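Local coordinates for reticulocyte binding protein (Streptococcus agalactiae COH1, PDB 3FAW) that is a cell-wall-anchored pullulanase, probably hydrolysing alpha-1,6-glucosidic branch links in pullulan and related glucans, at residues L316-K329 / W344-Y358. Residues are numbered along the deposited sequence; the frame is centred on the assembly and turned at random.
Sequences LPVLSYFYVNEMDK and WGYDPQSYFALSGMY
Val318 to Phe322 runs between two parts of 344-358, with single backbone bridges from Leu319 to Leu354 and from Tyr321 to Pro348. Ser355 N donates to Val318 O at 2.8 Å, and Ser320 N donates to Ala353 O. On the other flank Phe322 N donates to Asp347 O. Ser320 O takes two backbone donors from one face of its plane, Gln349 N and the longer Ser350 N. The Ser320 hydroxyl is turned anti to its own N (chi1 176°), where OG receives Gln349 NE2 at 3.0 Å, close to the amide plane of Gln349. Gln349 OE1 is held by Ala239 N. Both segments belong to the long loop after strand 312-315, the second strand of the (beta/alpha)8 barrel typical of the alpha-amylase family. Near that strand, Pro317 CG makes a CH-pi contact over one face of the Tyr346 ring, 3.9 Å from its centroid. Tyr346 OH bonds to Asp389 of the next barrel strand. Leu316 CD2 lies over the five-membered ring of Trp344, also CH-pi. Gly345 CA makes a third CH-pi contact over one face of Tyr321; water 3 lies over the opposite face. Water 3 accepts from Ser355 OG and Tyr321 N and donates to Glu326 OE2 at 2.9 Å. Glu326 OE2 also takes a weak bond from Gly356 N, while OE1 binds Trp227 N. The Met357 chain turns about CB-CG (chi2 66°) and brings SD to Val324 CG2 at 3.6 Å.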
loop_
_atom_site.group_PDB
_atom_site.type_symbol
_atom_site.label_atom_id
_atom_site.label_comp_id
_atom_site.label_asym_id
_atom_site.label_seq_id
_atom_site.Cartn_x
_atom_site.Cartn_y
_atom_site.Cartn_z
ATOM N N LEU A 316 1.631 -5.390 -5.682
ATOM C CA LEU A 316 2.592 -4.913 -4.688
ATOM C C LEU A 316 3.581 -3.946 -5.357
ATOM O O LEU A 316 3.716 -3.960 -6.584
ATOM C CB LEU A 316 3.308 -6.096 -4.005
ATOM C CG LEU A 316 2.561 -6.664 -2.785
ATOM C CD1 LEU A 316 1.362 -7.515 -3.218
ATOM C CD2 LEU A 316 3.487 -7.453 -1.857
ATOM N N PRO A 317 4.264 -3.096 -4.562
ATOM C CA PRO A 317 5.035 -1.969 -5.094
ATOM C C PRO A 317 5.891 -2.245 -6.342
ATOM O O PRO A 317 6.898 -2.952 -6.270
ATOM C CB PRO A 317 5.913 -1.567 -3.902
ATOM C CG PRO A 317 5.059 -1.856 -2.738
ATOM C CD PRO A 317 4.353 -3.144 -3.090
ATOM N N VAL A 318 5.472 -1.683 -7.474
ATOM C CA VAL A 318 6.213 -1.792 -8.730
ATOM C C VAL A 318 7.148 -0.593 -8.945
ATOM O O VAL A 318 7.993 -0.618 -9.841
ATOM C CB VAL A 318 5.264 -1.962 -9.959
ATOM C CG1 VAL A 318 4.402 -3.213 -9.804
ATOM C CG2 VAL A 318 4.395 -0.731 -10.165
ATOM N N LEU A 319 7.002 0.453 -8.133
ATOM C CA LEU A 319 7.953 1.576 -8.169
ATOM C C LEU A 319 9.288 1.169 -7.546
ATOM O O LEU A 319 9.350 0.225 -6.757
ATOM C CB LEU A 319 7.377 2.813 -7.486
ATOM C CG LEU A 319 6.231 3.439 -8.295
ATOM C CD1 LEU A 319 5.214 4.071 -7.383
ATOM C CD2 LEU A 319 6.742 4.449 -9.321
ATOM N N SER A 320 10.351 1.883 -7.918
ATOM C CA SER A 320 11.709 1.490 -7.556
ATOM C C SER A 320 11.885 1.371 -6.050
ATOM O O SER A 320 11.564 2.294 -5.310
ATOM C CB SER A 320 12.740 2.484 -8.099
ATOM O OG SER A 320 14.048 2.139 -7.659
ATOM N N TYR A 321 12.381 0.214 -5.618
ATOM C CA TYR A 321 12.755 -0.010 -4.220
ATOM C C TYR A 321 14.249 -0.300 -4.110
ATOM O O TYR A 321 14.883 -0.723 -5.079
ATOM C CB TYR A 321 11.917 -1.123 -3.579
ATOM C CG TYR A 321 11.826 -2.428 -4.347
ATOM C CD1 TYR A 321 12.766 -3.445 -4.152
ATOM C CD2 TYR A 321 10.779 -2.665 -5.235
ATOM C CE1 TYR A 321 12.676 -4.654 -4.837
ATOM C CE2 TYR A 321 10.676 -3.879 -5.922
ATOM C CZ TYR A 321 11.628 -4.866 -5.719
ATOM O OH TYR A 321 11.533 -6.064 -6.391
ATOM N N PHE A 322 14.792 -0.071 -2.917
ATOM C CA PHE A 322 16.237 0.096 -2.728
ATOM C C PHE A 322 17.010 -1.216 -2.567
ATOM O O PHE A 322 17.984 -1.461 -3.284
ATOM C CB PHE A 322 16.489 1.010 -1.516
ATOM C CG PHE A 322 17.931 1.421 -1.341
ATOM C CD1 PHE A 322 18.414 2.575 -1.946
ATOM C CD2 PHE A 322 18.798 0.664 -0.556
ATOM C CE1 PHE A 322 19.744 2.964 -1.782
ATOM C CE2 PHE A 322 20.127 1.043 -0.382
ATOM C CZ PHE A 322 20.601 2.194 -0.995
ATOM N N TYR A 323 16.594 -2.050 -1.619
ATOM C CA TYR A 323 17.341 -3.271 -1.297
ATOM C C TYR A 323 17.063 -4.378 -2.313
ATOM O O TYR A 323 16.152 -5.191 -2.135
ATOM C CB TYR A 323 17.016 -3.742 0.118
ATOM C CG TYR A 323 17.407 -2.751 1.187
ATOM C CD1 TYR A 323 16.438 -2.071 1.918
ATOM C CD2 TYR A 323 18.747 -2.489 1.472
ATOM C CE1 TYR A 323 16.783 -1.161 2.909
ATOM C CE2 TYR A 323 19.106 -1.574 2.464
ATOM C CZ TYR A 323 18.114 -0.915 3.174
ATOM O OH TYR A 323 18.447 -0.010 4.154
ATOM N N VAL A 324 17.858 -4.392 -3.378
ATOM C CA VAL A 324 17.669 -5.330 -4.483
ATOM C C VAL A 324 18.871 -5.329 -5.438
ATOM O O VAL A 324 19.594 -4.334 -5.545
ATOM C CB VAL A 324 16.394 -4.983 -5.297
ATOM C CG1 VAL A 324 16.607 -3.708 -6.111
ATOM C CG2 VAL A 324 15.987 -6.140 -6.206
ATOM N N ASN A 325 19.067 -6.458 -6.116
ATOM C CA ASN A 325 19.982 -6.571 -7.246
ATOM C C ASN A 325 19.161 -6.982 -8.453
ATOM O O ASN A 325 18.778 -8.147 -8.595
ATOM C CB ASN A 325 21.085 -7.604 -6.986
ATOM C CG ASN A 325 22.055 -7.748 -8.163
ATOM O OD1 ASN A 325 21.982 -7.011 -9.148
ATOM N ND2 ASN A 325 22.973 -8.699 -8.051
ATOM N N GLU A 326 18.886 -6.018 -9.319
ATOM C CA GLU A 326 18.012 -6.242 -10.467
ATOM C C GLU A 326 18.688 -7.057 -11.580
ATOM O O GLU A 326 18.021 -7.515 -12.505
ATOM C CB GLU A 326 17.514 -4.900 -11.007
ATOM C CG GLU A 326 16.694 -4.095 -9.995
ATOM C CD GLU A 326 16.362 -2.689 -10.469
ATOM O OE1 GLU A 326 17.020 -2.192 -11.414
ATOM O OE2 GLU A 326 15.434 -2.080 -9.890
ATOM N N MET A 327 20.004 -7.237 -11.482
ATOM C CA MET A 327 20.749 -8.044 -12.440
ATOM C C MET A 327 20.786 -9.539 -12.069
ATOM O O MET A 327 21.360 -10.339 -12.806
ATOM C CB MET A 327 22.168 -7.490 -12.592
ATOM C CG MET A 327 22.225 -6.046 -13.098
ATOM S SD MET A 327 21.285 -5.749 -14.620
ATOM C CE MET A 327 22.055 -6.909 -15.756
ATOM N N ASP A 328 20.169 -9.904 -10.943
ATOM C CA ASP A 328 20.069 -11.301 -10.493
ATOM C C ASP A 328 18.599 -11.715 -10.487
ATOM O O ASP A 328 17.853 -11.375 -9.562
ATOM C CB ASP A 328 20.677 -11.431 -9.089
ATOM C CG ASP A 328 20.460 -12.806 -8.458
ATOM O OD1 ASP A 328 20.219 -13.796 -9.183
ATOM O OD2 ASP A 328 20.544 -12.889 -7.214
ATOM N N LYS A 329 18.187 -12.435 -11.529
ATOM C CA LYS A 329 16.810 -12.927 -11.645
ATOM C C LYS A 329 16.673 -14.386 -11.190
ATOM O O LYS A 329 15.616 -14.995 -11.364
ATOM C CB LYS A 329 16.313 -12.785 -13.088
ATOM C CG LYS A 329 16.155 -11.346 -13.548
ATOM C CD LYS A 329 15.634 -11.274 -14.969
ATOM C CE LYS A 329 15.366 -9.841 -15.402
ATOM N NZ LYS A 329 14.303 -9.209 -14.583
ATOM N N TRP A 344 9.334 -7.507 -1.204
ATOM C CA TRP A 344 7.957 -7.063 -1.461
ATOM C C TRP A 344 7.957 -5.708 -2.155
ATOM O O TRP A 344 7.157 -5.473 -3.060
ATOM C CB TRP A 344 7.125 -6.951 -0.173
ATOM C CG TRP A 344 6.558 -8.234 0.355
ATOM C CD1 TRP A 344 6.342 -9.394 -0.338
ATOM C CD2 TRP A 344 6.087 -8.472 1.690
ATOM N NE1 TRP A 344 5.797 -10.343 0.490
ATOM C CE2 TRP A 344 5.630 -9.806 1.739
ATOM C CE3 TRP A 344 6.025 -7.692 2.853
ATOM C CZ2 TRP A 344 5.110 -10.377 2.903
ATOM C CZ3 TRP A 344 5.512 -8.263 4.013
ATOM C CH2 TRP A 344 5.063 -9.594 4.027
ATOM N N GLY A 345 8.842 -4.820 -1.702
ATOM C CA GLY A 345 9.015 -3.501 -2.304
ATOM C C GLY A 345 8.711 -2.311 -1.408
ATOM O O GLY A 345 8.571 -1.191 -1.904
ATOM N N TYR A 346 8.651 -2.530 -0.093
ATOM C CA TYR A 346 8.336 -1.457 0.856
ATOM C C TYR A 346 9.602 -0.764 1.372
ATOM O O TYR A 346 9.693 -0.408 2.546
ATOM C CB TYR A 346 7.465 -1.997 2.001
ATOM C CG TYR A 346 6.149 -2.540 1.498
ATOM C CD1 TYR A 346 5.133 -1.682 1.091
ATOM C CD2 TYR A 346 5.933 -3.911 1.387
ATOM C CE1 TYR A 346 3.931 -2.172 0.607
ATOM C CE2 TYR A 346 4.733 -4.412 0.902
ATOM C CZ TYR A 346 3.739 -3.538 0.516
ATOM O OH TYR A 346 2.555 -4.034 0.031
ATOM N N ASP A 347 10.561 -0.560 0.462
ATOM C CA ASP A 347 11.778 0.215 0.715
ATOM C C ASP A 347 11.942 1.247 -0.411
ATOM O O ASP A 347 12.843 1.126 -1.245
ATOM C CB ASP A 347 12.993 -0.716 0.758
ATOM C CG ASP A 347 12.819 -1.863 1.737
ATOM O OD1 ASP A 347 12.497 -1.600 2.912
ATOM O OD2 ASP A 347 13.008 -3.028 1.329
ATOM N N PRO A 348 11.062 2.263 -0.446
ATOM C CA PRO A 348 10.962 3.156 -1.604
ATOM C C PRO A 348 12.214 3.968 -1.951
ATOM O O PRO A 348 12.798 4.638 -1.088
ATOM C CB PRO A 348 9.809 4.085 -1.216
ATOM C CG PRO A 348 9.017 3.285 -0.259
ATOM C CD PRO A 348 10.060 2.635 0.570
ATOM N N GLN A 349 12.601 3.895 -3.224
ATOM C CA GLN A 349 13.661 4.727 -3.775
ATOM C C GLN A 349 13.096 5.839 -4.673
ATOM O O GLN A 349 13.560 6.984 -4.617
ATOM C CB GLN A 349 14.650 3.859 -4.551
ATOM C CG GLN A 349 15.797 4.635 -5.157
ATOM C CD GLN A 349 16.904 3.744 -5.658
ATOM O OE1 GLN A 349 18.129 4.108 -5.337
ATOM N NE2 GLN A 349 16.662 2.740 -6.328
ATOM N N SER A 350 12.109 5.503 -5.502
ATOM C CA SER A 350 11.457 6.490 -6.373
ATOM C C SER A 350 9.936 6.357 -6.316
ATOM O O SER A 350 9.405 5.272 -6.052
ATOM C CB SER A 350 11.940 6.345 -7.823
ATOM O OG SER A 350 11.396 7.364 -8.660
ATOM N N TYR A 351 9.251 7.473 -6.561
ATOM C CA TYR A 351 7.786 7.513 -6.593
ATOM C C TYR A 351 7.228 7.689 -8.008
ATOM O O TYR A 351 6.020 7.614 -8.206
ATOM C CB TYR A 351 7.261 8.612 -5.655
ATOM C CG TYR A 351 7.515 8.306 -4.193
ATOM C CD1 TYR A 351 7.053 7.118 -3.624
ATOM C CD2 TYR A 351 8.225 9.187 -3.380
ATOM C CE1 TYR A 351 7.283 6.817 -2.297
ATOM C CE2 TYR A 351 8.461 8.892 -2.037
ATOM C CZ TYR A 351 7.988 7.702 -1.505
ATOM O OH TYR A 351 8.210 7.391 -0.185
ATOM N N PHE A 352 8.122 7.907 -8.975
ATOM C CA PHE A 352 7.773 8.019 -10.398
ATOM C C PHE A 352 8.391 6.901 -11.236
ATOM O O PHE A 352 7.764 6.399 -12.169
ATOM C CB PHE A 352 8.283 9.347 -10.969
ATOM C CG PHE A 352 7.577 10.558 -10.446
ATOM C CD1 PHE A 352 6.559 11.155 -11.177
ATOM C CD2 PHE A 352 7.955 11.128 -9.236
ATOM C CE1 PHE A 352 5.915 12.292 -10.704
ATOM C CE2 PHE A 352 7.312 12.260 -8.755
ATOM C CZ PHE A 352 6.293 12.842 -9.492
ATOM N N ALA A 353 9.639 6.547 -10.921
ATOM C CA ALA A 353 10.395 5.569 -11.695
ATOM C C ALA A 353 10.112 4.129 -11.247
ATOM O O ALA A 353 10.188 3.812 -10.057
ATOM C CB ALA A 353 11.884 5.870 -11.606
ATOM N N LEU A 354 9.801 3.271 -12.218
ATOM C CA LEU A 354 9.489 1.862 -11.971
ATOM C C LEU A 354 10.729 1.080 -11.576
ATOM O O LEU A 354 11.849 1.455 -11.920
ATOM C CB LEU A 354 8.881 1.215 -13.224
ATOM C CG LEU A 354 7.537 1.774 -13.702
ATOM C CD1 LEU A 354 7.114 1.157 -15.042
ATOM C CD2 LEU A 354 6.463 1.570 -12.654
ATOM N N SER A 355 10.511 -0.012 -10.852
ATOM C CA SER A 355 11.575 -0.947 -10.522
ATOM C C SER A 355 12.031 -1.666 -11.791
ATOM O O SER A 355 11.221 -1.964 -12.674
ATOM C CB SER A 355 11.078 -1.967 -9.494
ATOM O OG SER A 355 12.083 -2.914 -9.175
ATOM N N GLY A 356 13.331 -1.932 -11.882
ATOM C CA GLY A 356 13.877 -2.748 -12.958
ATOM C C GLY A 356 13.768 -4.249 -12.702
ATOM O O GLY A 356 14.082 -5.044 -13.581
ATOM N N MET A 357 13.321 -4.640 -11.504
ATOM C CA MET A 357 13.233 -6.063 -11.124
ATOM C C MET A 357 12.238 -6.870 -11.973
ATOM O O MET A 357 12.426 -8.073 -12.175
ATOM C CB MET A 357 12.853 -6.193 -9.645
ATOM C CG MET A 357 13.069 -7.587 -9.027
ATOM S SD MET A 357 14.807 -8.070 -8.942
ATOM C CE MET A 357 14.947 -9.121 -10.386
ATOM N N TYR A 358 11.189 -6.208 -12.459
ATOM C CA TYR A 358 10.121 -6.877 -13.204
ATOM C C TYR A 358 10.224 -6.665 -14.710
ATOM O O TYR A 358 9.293 -6.990 -15.461
ATOM C CB TYR A 358 8.763 -6.420 -12.666
ATOM C CG TYR A 358 8.705 -6.497 -11.161
ATOM C CD1 TYR A 358 9.084 -7.661 -10.494
ATOM C CD2 TYR A 358 8.306 -5.402 -10.396
ATOM C CE1 TYR A 358 9.050 -7.743 -9.118
ATOM C CE2 TYR A 358 8.261 -5.478 -9.014
ATOM C CZ TYR A 358 8.640 -6.652 -8.382
ATOM O OH TYR A 358 8.610 -6.745 -7.015
HETATM O O HOH W 1 6.887 -5.529 -5.590
HETATM O O HOH W 2 8.676 0.998 -3.883
HETATM O O HOH W 3 13.828 -1.796 -7.473
HETATM O O HOH W 4 15.474 -7.417 -13.348
#